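Local coordinates for protein L-threonine-O-3-phosphate decarboxylase (Porphyromonas gingivalis, PDB 3FKD) that probably binds pyridoxal 5'-phosphate and probably decarboxylates L-threonine O-3-phosphate, as a member of the class I and II aminotransferase family, at residues 253-267 / 322-336. Numbering follows the deposited sequence.
Sequences WQRNTVDFITALNRL and TQRPAQNQLFIKALE
Phe-260 lies with one face against the side chain of Asn-328: the CB of Asn-328 sits 3.9 Å from the ring centroid in a CH-pi contact, and the amide beyond it runs almost parallel to the ring, the planes only 5° apart. Leu-264 CD1, from the same helix as Phe-260, covers the opposite face toward the rim. With CG anti to the backbone N (chi1 -164°), Phe-260 drives its CZ edge into the face of Phe-331, an offset edge-to-face pair. Farther along, Leu-264 CD2 packs 3.5 Å from Ile-332 CD1 and equally near Leu-335 CD2, while Ala-263 CB closes on the same Ile-332 methyl. Leu-267 ends the row by laying CD2 against Leu-335 CG.

At the other end the contact turns polar. Trp-253 NE1 donates to Thr-322 O over 2.8 Å, nearly straight at 177° and in the indole plane, although the donor is tilted from the carbonyl plane. The hydroxyls of Thr-257 and Thr-322 meet at 2.8 Å between their OG1 atoms, and Thr-257 OG1 itself donates back to Trp-253 O in its own helix. One water links Asn-256 ND2 to Gln-323 O, another Asn-256 O to Asn-328 ND2.

The axes of helix segments 253-266 and 325-336 approach to 10.4 Å and run nearly parallel, side by side on the mixed sheet containing strands 279-284 and 317-321, consistent with the small domain of aminotransferase-fold enzymes. The chemistry thus changes along the helices: directional bonds hold the turn at Thr-322 to helix 250-266, with a water bridge to Asn-328, whereas beyond it the joint is mainly aromatic and aliphatic.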
# COMPACT_ATOMS: atom_id res chain seq x y z
N TRP A 253 31.68 -2.07 -0.84
CA TRP A 253 30.86 -3.00 -0.05
C TRP A 253 31.21 -4.48 -0.31
O TRP A 253 31.29 -5.29 0.60
CB TRP A 253 29.40 -2.76 -0.39
CG TRP A 253 28.43 -3.22 0.66
CD1 TRP A 253 28.70 -3.58 1.96
CD2 TRP A 253 27.00 -3.31 0.51
NE1 TRP A 253 27.54 -3.92 2.61
CE2 TRP A 253 26.48 -3.73 1.76
CE3 TRP A 253 26.11 -3.05 -0.54
CZ2 TRP A 253 25.11 -3.91 1.96
CZ3 TRP A 253 24.76 -3.24 -0.34
CH2 TRP A 253 24.27 -3.67 0.91
N GLN A 254 31.37 -4.81 -1.58
CA GLN A 254 31.65 -6.15 -2.08
C GLN A 254 32.99 -6.58 -1.50
O GLN A 254 33.15 -7.70 -1.03
CB GLN A 254 31.75 -6.04 -3.60
CG GLN A 254 31.44 -7.22 -4.45
CD GLN A 254 31.04 -6.77 -5.87
OE1 GLN A 254 29.97 -7.16 -6.41
NE2 GLN A 254 31.87 -5.91 -6.47
N ARG A 255 33.95 -5.67 -1.49
CA ARG A 255 35.27 -5.96 -1.02
C ARG A 255 35.36 -6.07 0.52
O ARG A 255 36.07 -6.92 1.03
CB ARG A 255 36.29 -5.00 -1.70
CG ARG A 255 37.32 -4.34 -0.85
CD ARG A 255 38.20 -3.45 -1.70
NE ARG A 255 37.84 -2.02 -1.68
CZ ARG A 255 37.98 -1.21 -0.62
NH1 ARG A 255 38.44 -1.70 0.54
NH2 ARG A 255 37.65 0.07 -0.70
N ASN A 256 34.62 -5.27 1.26
CA ASN A 256 34.49 -5.52 2.69
C ASN A 256 33.82 -6.87 2.97
O ASN A 256 33.96 -7.43 4.05
CB ASN A 256 33.65 -4.44 3.34
CG ASN A 256 34.30 -3.10 3.27
OD1 ASN A 256 35.53 -3.01 3.31
ND2 ASN A 256 33.50 -2.04 3.18
N THR A 257 33.06 -7.36 2.00
CA THR A 257 32.37 -8.62 2.16
C THR A 257 33.35 -9.81 2.04
O THR A 257 33.22 -10.82 2.75
CB THR A 257 31.28 -8.74 1.08
OG1 THR A 257 30.27 -7.76 1.32
CG2 THR A 257 30.67 -10.09 1.11
N VAL A 258 34.31 -9.68 1.13
CA VAL A 258 35.36 -10.66 1.00
C VAL A 258 36.17 -10.71 2.30
O VAL A 258 36.32 -11.78 2.86
CB VAL A 258 36.23 -10.36 -0.21
CG1 VAL A 258 37.50 -11.20 -0.20
CG2 VAL A 258 35.43 -10.51 -1.49
N ASP A 259 36.67 -9.57 2.80
CA ASP A 259 37.38 -9.57 4.08
C ASP A 259 36.52 -10.10 5.23
O ASP A 259 37.03 -10.60 6.22
CB ASP A 259 37.91 -8.20 4.51
CG ASP A 259 38.66 -7.47 3.42
OD1 ASP A 259 39.07 -8.09 2.41
OD2 ASP A 259 38.83 -6.24 3.59
N PHE A 260 35.20 -9.97 5.10
CA PHE A 260 34.29 -10.48 6.12
C PHE A 260 34.16 -12.00 6.03
O PHE A 260 34.26 -12.69 7.05
CB PHE A 260 32.93 -9.79 6.00
CG PHE A 260 32.04 -9.94 7.22
CD1 PHE A 260 32.53 -10.37 8.43
CD2 PHE A 260 30.71 -9.57 7.15
CE1 PHE A 260 31.72 -10.47 9.53
CE2 PHE A 260 29.91 -9.67 8.25
CZ PHE A 260 30.42 -10.14 9.44
N ILE A 261 33.97 -12.52 4.82
CA ILE A 261 33.77 -13.95 4.61
C ILE A 261 35.01 -14.80 4.91
O ILE A 261 34.91 -15.91 5.44
CB ILE A 261 33.24 -14.25 3.19
CG1 ILE A 261 31.81 -13.66 3.05
CG2 ILE A 261 33.23 -15.75 2.95
CD1 ILE A 261 31.17 -13.82 1.67
N THR A 262 36.17 -14.25 4.59
CA THR A 262 37.47 -14.84 4.87
C THR A 262 37.67 -15.03 6.36
O THR A 262 38.02 -16.13 6.83
CB THR A 262 38.59 -13.91 4.37
OG1 THR A 262 38.49 -13.75 2.95
CG2 THR A 262 39.94 -14.46 4.77
N ALA A 263 37.48 -13.96 7.11
CA ALA A 263 37.57 -14.07 8.55
C ALA A 263 36.54 -15.07 9.06
O ALA A 263 36.88 -15.92 9.88
CB ALA A 263 37.39 -12.73 9.21
N LEU A 264 35.29 -15.02 8.57
CA LEU A 264 34.32 -15.98 9.04
C LEU A 264 34.70 -17.46 8.81
O LEU A 264 34.46 -18.30 9.69
CB LEU A 264 32.91 -15.68 8.52
CG LEU A 264 32.21 -14.48 9.20
CD1 LEU A 264 30.98 -14.09 8.46
CD2 LEU A 264 31.90 -14.69 10.66
N ASN A 265 35.25 -17.80 7.65
CA ASN A 265 35.54 -19.18 7.38
C ASN A 265 36.68 -19.66 8.31
O ASN A 265 36.68 -20.81 8.80
CB ASN A 265 35.88 -19.40 5.91
CG ASN A 265 34.65 -19.45 5.01
OD1 ASN A 265 33.62 -19.99 5.38
ND2 ASN A 265 34.77 -18.89 3.81
N ARG A 266 37.62 -18.77 8.60
CA ARG A 266 38.71 -19.12 9.49
C ARG A 266 38.18 -19.64 10.80
O ARG A 266 38.84 -20.45 11.46
CB ARG A 266 39.58 -17.91 9.78
CG ARG A 266 40.55 -17.60 8.70
CD ARG A 266 41.60 -16.75 9.28
NE ARG A 266 42.71 -16.58 8.36
CZ ARG A 266 43.69 -15.72 8.56
NH1 ARG A 266 43.70 -14.97 9.65
NH2 ARG A 266 44.66 -15.64 7.66
N LEU A 267 37.01 -19.14 11.19
CA LEU A 267 36.42 -19.59 12.44
C LEU A 267 36.12 -21.07 12.32
O LEU A 267 35.79 -21.55 11.24
CB LEU A 267 35.15 -18.79 12.78
CG LEU A 267 35.41 -17.67 13.80
CD1 LEU A 267 36.63 -16.87 13.40
CD2 LEU A 267 34.20 -16.78 14.03
N THR A 322 27.04 -7.76 5.29
CA THR A 322 28.23 -6.96 5.57
C THR A 322 27.91 -5.51 6.00
O THR A 322 27.34 -4.75 5.25
CB THR A 322 29.11 -6.93 4.33
OG1 THR A 322 29.39 -8.28 3.94
CG2 THR A 322 30.42 -6.08 4.54
N GLN A 323 28.30 -5.17 7.21
CA GLN A 323 28.19 -3.84 7.76
C GLN A 323 29.55 -3.13 7.63
O GLN A 323 30.30 -3.44 6.72
CB GLN A 323 27.69 -3.92 9.21
CG GLN A 323 26.27 -4.54 9.33
CD GLN A 323 25.23 -3.87 8.35
OE1 GLN A 323 25.04 -2.66 8.38
NE2 GLN A 323 24.63 -4.66 7.47
N ARG A 324 29.88 -2.17 8.47
CA ARG A 324 31.22 -1.55 8.34
C ARG A 324 32.41 -2.48 8.81
O ARG A 324 32.21 -3.41 9.58
CB ARG A 324 31.27 -0.23 9.10
CG ARG A 324 30.40 0.84 8.51
CD ARG A 324 30.27 2.01 9.49
NE ARG A 324 29.24 2.96 9.09
CZ ARG A 324 28.90 4.04 9.78
NH1 ARG A 324 27.94 4.85 9.32
NH2 ARG A 324 29.50 4.34 10.93
N PRO A 325 33.63 -2.22 8.33
CA PRO A 325 34.74 -3.10 8.75
C PRO A 325 34.88 -3.20 10.26
O PRO A 325 34.79 -4.31 10.81
CB PRO A 325 35.96 -2.46 8.12
CG PRO A 325 35.44 -1.79 6.92
CD PRO A 325 34.08 -1.24 7.33
N ALA A 326 35.05 -2.07 10.94
CA ALA A 326 35.04 -2.09 12.40
C ALA A 326 33.85 -2.89 13.00
O ALA A 326 34.02 -3.58 13.97
CB ALA A 326 35.12 -0.68 12.98
N GLN A 327 32.65 -2.79 12.44
CA GLN A 327 31.52 -3.54 13.00
C GLN A 327 31.68 -5.00 12.68
O GLN A 327 31.31 -5.85 13.46
CB GLN A 327 30.18 -3.04 12.41
CG GLN A 327 29.45 -1.95 13.23
CD GLN A 327 28.85 -0.84 12.38
OE1 GLN A 327 28.73 -0.94 11.16
NE2 GLN A 327 28.51 0.24 13.04
N ASN A 328 32.22 -5.28 11.49
CA ASN A 328 32.42 -6.64 11.02
C ASN A 328 33.45 -7.29 11.92
O ASN A 328 33.28 -8.41 12.38
CB ASN A 328 32.89 -6.68 9.55
CG ASN A 328 31.87 -6.10 8.59
OD1 ASN A 328 30.69 -5.97 8.92
ND2 ASN A 328 32.32 -5.75 7.38
N GLN A 329 34.53 -6.56 12.18
CA GLN A 329 35.60 -7.07 13.03
C GLN A 329 34.99 -7.46 14.38
O GLN A 329 35.14 -8.59 14.87
CB GLN A 329 36.71 -6.02 13.17
CG GLN A 329 38.02 -6.53 13.80
CD GLN A 329 38.83 -7.49 12.88
OE1 GLN A 329 38.27 -8.12 11.97
NE2 GLN A 329 40.15 -7.58 13.13
N LEU A 330 34.24 -6.54 14.95
CA LEU A 330 33.63 -6.73 16.25
C LEU A 330 32.52 -7.80 16.26
O LEU A 330 32.14 -8.32 17.32
CB LEU A 330 33.09 -5.40 16.71
CG LEU A 330 32.37 -5.37 18.04
CD1 LEU A 330 33.13 -6.21 19.06
CD2 LEU A 330 32.24 -3.89 18.46
N PHE A 331 31.99 -8.15 15.09
CA PHE A 331 31.02 -9.22 15.00
C PHE A 331 31.72 -10.58 15.02
O PHE A 331 31.19 -11.57 15.50
CB PHE A 331 30.16 -9.05 13.74
CG PHE A 331 29.36 -10.25 13.37
CD1 PHE A 331 27.99 -10.23 13.45
CD2 PHE A 331 29.99 -11.40 12.92
CE1 PHE A 331 27.24 -11.35 13.09
CE2 PHE A 331 29.26 -12.53 12.58
CZ PHE A 331 27.89 -12.50 12.65
N ILE A 332 32.94 -10.61 14.48
CA ILE A 332 33.76 -11.81 14.52
C ILE A 332 34.14 -12.27 15.96
O ILE A 332 34.16 -13.46 16.25
CB ILE A 332 35.03 -11.63 13.71
CG1 ILE A 332 34.68 -11.39 12.25
CG2 ILE A 332 35.95 -12.86 13.86
CD1 ILE A 332 34.57 -12.66 11.49
N LYS A 333 34.45 -11.34 16.85
CA LYS A 333 34.69 -11.69 18.24
C LYS A 333 33.37 -12.15 18.85
O LYS A 333 33.30 -13.22 19.45
CB LYS A 333 35.26 -10.51 19.00
CG LYS A 333 36.49 -9.98 18.30
CD LYS A 333 37.43 -9.19 19.22
CE LYS A 333 38.79 -9.01 18.54
NZ LYS A 333 39.49 -7.74 18.92
N ALA A 334 32.34 -11.34 18.68
CA ALA A 334 31.02 -11.68 19.17
C ALA A 334 30.74 -13.14 18.85
O ALA A 334 30.32 -13.90 19.71
CB ALA A 334 29.99 -10.78 18.53
N LEU A 335 30.98 -13.54 17.61
CA LEU A 335 30.72 -14.90 17.19
C LEU A 335 31.69 -15.96 17.84
O LEU A 335 31.25 -16.97 18.42
CB LEU A 335 30.75 -14.96 15.66
CG LEU A 335 30.41 -16.29 14.98
CD1 LEU A 335 29.14 -16.84 15.54
CD2 LEU A 335 30.33 -16.09 13.48
N GLU A 336 32.98 -15.70 17.72
CA GLU A 336 34.02 -16.52 18.33
C GLU A 336 33.66 -16.82 19.78
O GLU A 336 33.75 -17.95 20.25
CB GLU A 336 35.36 -15.81 18.26
CG GLU A 336 36.51 -16.74 18.41
CD GLU A 336 37.77 -16.23 17.72
OE1 GLU A 336 37.74 -15.07 17.19
OE2 GLU A 336 38.78 -16.99 17.70
O HOH W 1 30.66 -2.17 4.36
O HOH W 2 35.18 -5.87 6.07